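Local coordinates for protein acetylxylan esterase / glucomannan deacetylase (Cellvibrio japonicus, PDB 2W9X) that removes acetyl groups from plant cell wall polysaccharides, acting on acetylated xylan and, with a strong preference, on glucomannan, at residues E321-D329 / D341-H352. Residues are numbered along the deposited sequence; the frame is centred on the assembly and turned at random.
Sequences EQIVFKGLD and DDQLLANLLITH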
# COMPACT_ATOMS: atom_id res chain seq x y z
N GLU B 321 -0.60 3.12 -2.48
CA GLU B 321 -0.18 1.74 -2.37
C GLU B 321 -0.12 1.04 -3.74
O GLU B 321 -0.70 1.52 -4.72
CB GLU B 321 -1.04 0.97 -1.35
CG GLU B 321 -2.53 1.05 -1.59
CD GLU B 321 -3.39 0.76 -0.33
OE1 GLU B 321 -2.92 0.14 0.66
OE2 GLU B 321 -4.58 1.14 -0.37
N GLN B 322 0.59 -0.08 -3.80
CA GLN B 322 0.72 -0.84 -5.03
C GLN B 322 -0.09 -2.13 -4.95
O GLN B 322 -0.16 -2.76 -3.88
CB GLN B 322 2.20 -1.16 -5.28
CG GLN B 322 2.50 -2.05 -6.50
CD GLN B 322 3.98 -2.18 -6.76
OE1 GLN B 322 4.79 -2.12 -5.82
NE2 GLN B 322 4.37 -2.37 -8.03
N ILE B 323 -0.72 -2.49 -6.07
CA ILE B 323 -1.31 -3.83 -6.27
C ILE B 323 -0.66 -4.43 -7.51
O ILE B 323 -0.56 -3.78 -8.57
CB ILE B 323 -2.86 -3.80 -6.40
CG1 ILE B 323 -3.51 -3.44 -5.04
CG2 ILE B 323 -3.40 -5.15 -6.94
CD1 ILE B 323 -5.05 -3.34 -5.09
N VAL B 324 -0.14 -5.65 -7.34
CA VAL B 324 0.37 -6.44 -8.47
C VAL B 324 -0.55 -7.63 -8.68
O VAL B 324 -0.72 -8.47 -7.77
CB VAL B 324 1.81 -6.93 -8.23
CG1 VAL B 324 2.28 -7.75 -9.42
CG2 VAL B 324 2.74 -5.75 -7.94
N PHE B 325 -1.18 -7.69 -9.85
CA PHE B 325 -2.13 -8.78 -10.09
C PHE B 325 -1.48 -9.93 -10.85
O PHE B 325 -0.53 -9.73 -11.62
CB PHE B 325 -3.45 -8.30 -10.74
CG PHE B 325 -3.28 -7.60 -12.06
CD1 PHE B 325 -3.11 -8.33 -13.25
CD2 PHE B 325 -3.34 -6.21 -12.14
CE1 PHE B 325 -2.97 -7.67 -14.47
CE2 PHE B 325 -3.22 -5.56 -13.37
CZ PHE B 325 -3.04 -6.29 -14.52
N LYS B 326 -2.00 -11.13 -10.59
CA LYS B 326 -1.40 -12.39 -11.05
C LYS B 326 -2.50 -13.38 -11.43
O LYS B 326 -3.65 -13.27 -10.96
CB LYS B 326 -0.57 -13.03 -9.92
CG LYS B 326 0.50 -12.13 -9.26
CD LYS B 326 1.13 -12.85 -8.06
CE LYS B 326 1.88 -14.14 -8.46
NZ LYS B 326 2.78 -13.88 -9.62
N GLY B 327 -2.15 -14.34 -12.28
CA GLY B 327 -2.98 -15.53 -12.49
C GLY B 327 -4.21 -15.30 -13.34
O GLY B 327 -5.25 -15.92 -13.12
N LEU B 328 -4.10 -14.39 -14.32
CA LEU B 328 -5.17 -14.17 -15.29
C LEU B 328 -5.05 -15.15 -16.43
O LEU B 328 -3.96 -15.66 -16.68
CB LEU B 328 -5.05 -12.75 -15.83
CG LEU B 328 -5.63 -11.60 -15.00
CD1 LEU B 328 -5.16 -11.59 -13.61
CD2 LEU B 328 -5.25 -10.27 -15.67
N ASP B 329 -6.15 -15.42 -17.13
CA ASP B 329 -6.08 -16.28 -18.33
C ASP B 329 -5.85 -15.51 -19.64
O ASP B 329 -5.50 -16.12 -20.65
CB ASP B 329 -7.26 -17.25 -18.46
CG ASP B 329 -8.62 -16.55 -18.57
OD1 ASP B 329 -8.77 -15.43 -19.12
OD2 ASP B 329 -9.60 -17.17 -18.12
N ASP B 341 -11.24 -12.69 -15.91
CA ASP B 341 -10.14 -11.91 -15.34
C ASP B 341 -10.64 -10.61 -14.69
O ASP B 341 -10.20 -10.25 -13.59
CB ASP B 341 -9.11 -11.58 -16.41
CG ASP B 341 -8.43 -12.82 -16.98
OD1 ASP B 341 -8.36 -13.86 -16.29
OD2 ASP B 341 -7.94 -12.73 -18.11
N ASP B 342 -11.55 -9.92 -15.38
CA ASP B 342 -12.14 -8.66 -14.88
C ASP B 342 -12.84 -8.85 -13.55
O ASP B 342 -12.57 -8.10 -12.60
CB ASP B 342 -13.06 -8.05 -15.94
CG ASP B 342 -12.28 -7.39 -17.06
OD1 ASP B 342 -11.20 -6.82 -16.77
OD2 ASP B 342 -12.74 -7.41 -18.22
N GLN B 343 -13.71 -9.86 -13.45
CA GLN B 343 -14.31 -10.24 -12.16
C GLN B 343 -13.25 -10.57 -11.09
O GLN B 343 -13.39 -10.18 -9.94
CB GLN B 343 -15.30 -11.41 -12.32
CG GLN B 343 -16.17 -11.63 -11.08
CD GLN B 343 -17.07 -10.44 -10.74
OE1 GLN B 343 -16.91 -9.80 -9.69
NE2 GLN B 343 -18.02 -10.14 -11.61
N LEU B 344 -12.20 -11.30 -11.47
CA LEU B 344 -11.14 -11.62 -10.50
C LEU B 344 -10.43 -10.37 -9.97
O LEU B 344 -10.16 -10.25 -8.76
CB LEU B 344 -10.13 -12.61 -11.09
CG LEU B 344 -10.74 -13.94 -11.55
CD1 LEU B 344 -9.69 -14.83 -12.24
CD2 LEU B 344 -11.47 -14.70 -10.38
N LEU B 345 -10.13 -9.44 -10.87
CA LEU B 345 -9.47 -8.18 -10.48
C LEU B 345 -10.39 -7.33 -9.63
O LEU B 345 -9.95 -6.70 -8.69
CB LEU B 345 -9.02 -7.41 -11.71
CG LEU B 345 -7.91 -8.12 -12.51
CD1 LEU B 345 -7.75 -7.49 -13.89
CD2 LEU B 345 -6.60 -8.10 -11.74
N ALA B 346 -11.68 -7.35 -9.95
CA ALA B 346 -12.68 -6.65 -9.15
C ALA B 346 -12.71 -7.19 -7.73
O ALA B 346 -12.67 -6.42 -6.77
CB ALA B 346 -14.05 -6.75 -9.80
N ASN B 347 -12.73 -8.52 -7.60
CA ASN B 347 -12.75 -9.16 -6.28
C ASN B 347 -11.53 -8.79 -5.48
O ASN B 347 -11.61 -8.57 -4.27
CB ASN B 347 -12.87 -10.69 -6.39
CG ASN B 347 -14.13 -11.14 -7.08
OD1 ASN B 347 -15.11 -10.39 -7.17
ND2 ASN B 347 -14.13 -12.37 -7.60
N LEU B 348 -10.38 -8.72 -6.15
CA LEU B 348 -9.13 -8.29 -5.53
C LEU B 348 -9.26 -6.88 -4.93
O LEU B 348 -8.89 -6.62 -3.78
CB LEU B 348 -8.03 -8.27 -6.60
CG LEU B 348 -6.61 -8.75 -6.40
CD1 LEU B 348 -6.59 -10.16 -5.80
CD2 LEU B 348 -5.94 -8.75 -7.77
N LEU B 349 -9.76 -5.96 -5.75
CA LEU B 349 -9.97 -4.57 -5.37
C LEU B 349 -11.03 -4.41 -4.27
O LEU B 349 -10.83 -3.68 -3.29
CB LEU B 349 -10.36 -3.77 -6.62
CG LEU B 349 -9.24 -3.39 -7.59
CD1 LEU B 349 -9.84 -2.85 -8.86
CD2 LEU B 349 -8.33 -2.34 -6.96
N ILE B 350 -12.16 -5.10 -4.44
CA ILE B 350 -13.24 -5.07 -3.44
C ILE B 350 -12.76 -5.48 -2.05
O ILE B 350 -13.00 -4.76 -1.06
CB ILE B 350 -14.44 -5.93 -3.89
CG1 ILE B 350 -15.10 -5.31 -5.12
CG2 ILE B 350 -15.44 -6.17 -2.71
CD1 ILE B 350 -15.95 -6.27 -5.97
N THR B 351 -12.07 -6.61 -1.97
CA THR B 351 -11.49 -7.10 -0.72
C THR B 351 -10.48 -6.12 -0.12
O THR B 351 -10.48 -5.89 1.09
CB THR B 351 -10.82 -8.49 -0.94
OG1 THR B 351 -11.75 -9.36 -1.60
CG2 THR B 351 -10.37 -9.12 0.38
N HIS B 352 -9.63 -5.55 -0.98
CA HIS B 352 -8.65 -4.56 -0.56
C HIS B 352 -9.37 -3.36 0.06
O HIS B 352 -9.04 -2.94 1.16
CB HIS B 352 -7.79 -4.11 -1.75
CG HIS B 352 -6.70 -3.15 -1.38
ND1 HIS B 352 -5.47 -3.56 -0.93
CD2 HIS B 352 -6.67 -1.80 -1.39
CE1 HIS B 352 -4.72 -2.51 -0.68
NE2 HIS B 352 -5.42 -1.42 -0.95
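H352 sends its imidazole out anti to the backbone N (chi1 -176°), while E321 turns its CG between its own N and carbonyl carbon (chi1 54°) and extends from there, which brings the carboxylate to the ring's NE2 edge from the opposite direction. This closes one end of a contact in the SGNH-hydrolase fold of the GDSL family, where strand 321-325, outermost within this chain in the five-stranded parallel sheet, and helix 341-352 run roughly antiparallel, 150° between their axes. H352 NE2 donates to E321 OE2 at 2.8 Å; the bond is almost straight and lies in the ring plane, but it strikes the carboxylate from above its plane. I323 CD1 sits over one face of the same ring, a CH-pi contact 4.2 Å from the centroid, and also touches L349 CD2 at 3.9 Å. Farther along, L345 CD2 presses obliquely on F325, 3.3 Å from its CB, and L348 CD2 meets that CB too. Past the strand, L328 lies across D341 and brings its CD2 to L345 CD1. The loop between strand and helix carries H336, thought to activate the nucleophile S151; D341 OD2 joins its two ends by accepting from the backbone N of Y330 and S338. D329 OD1 lies close to D341 OD2 without bonding to it, held instead by S338 OG and S331 N. D341 OD1 takes the backbone N-H of D329 at 2.8 Å on its syn side, somewhat out of the carboxylate plane.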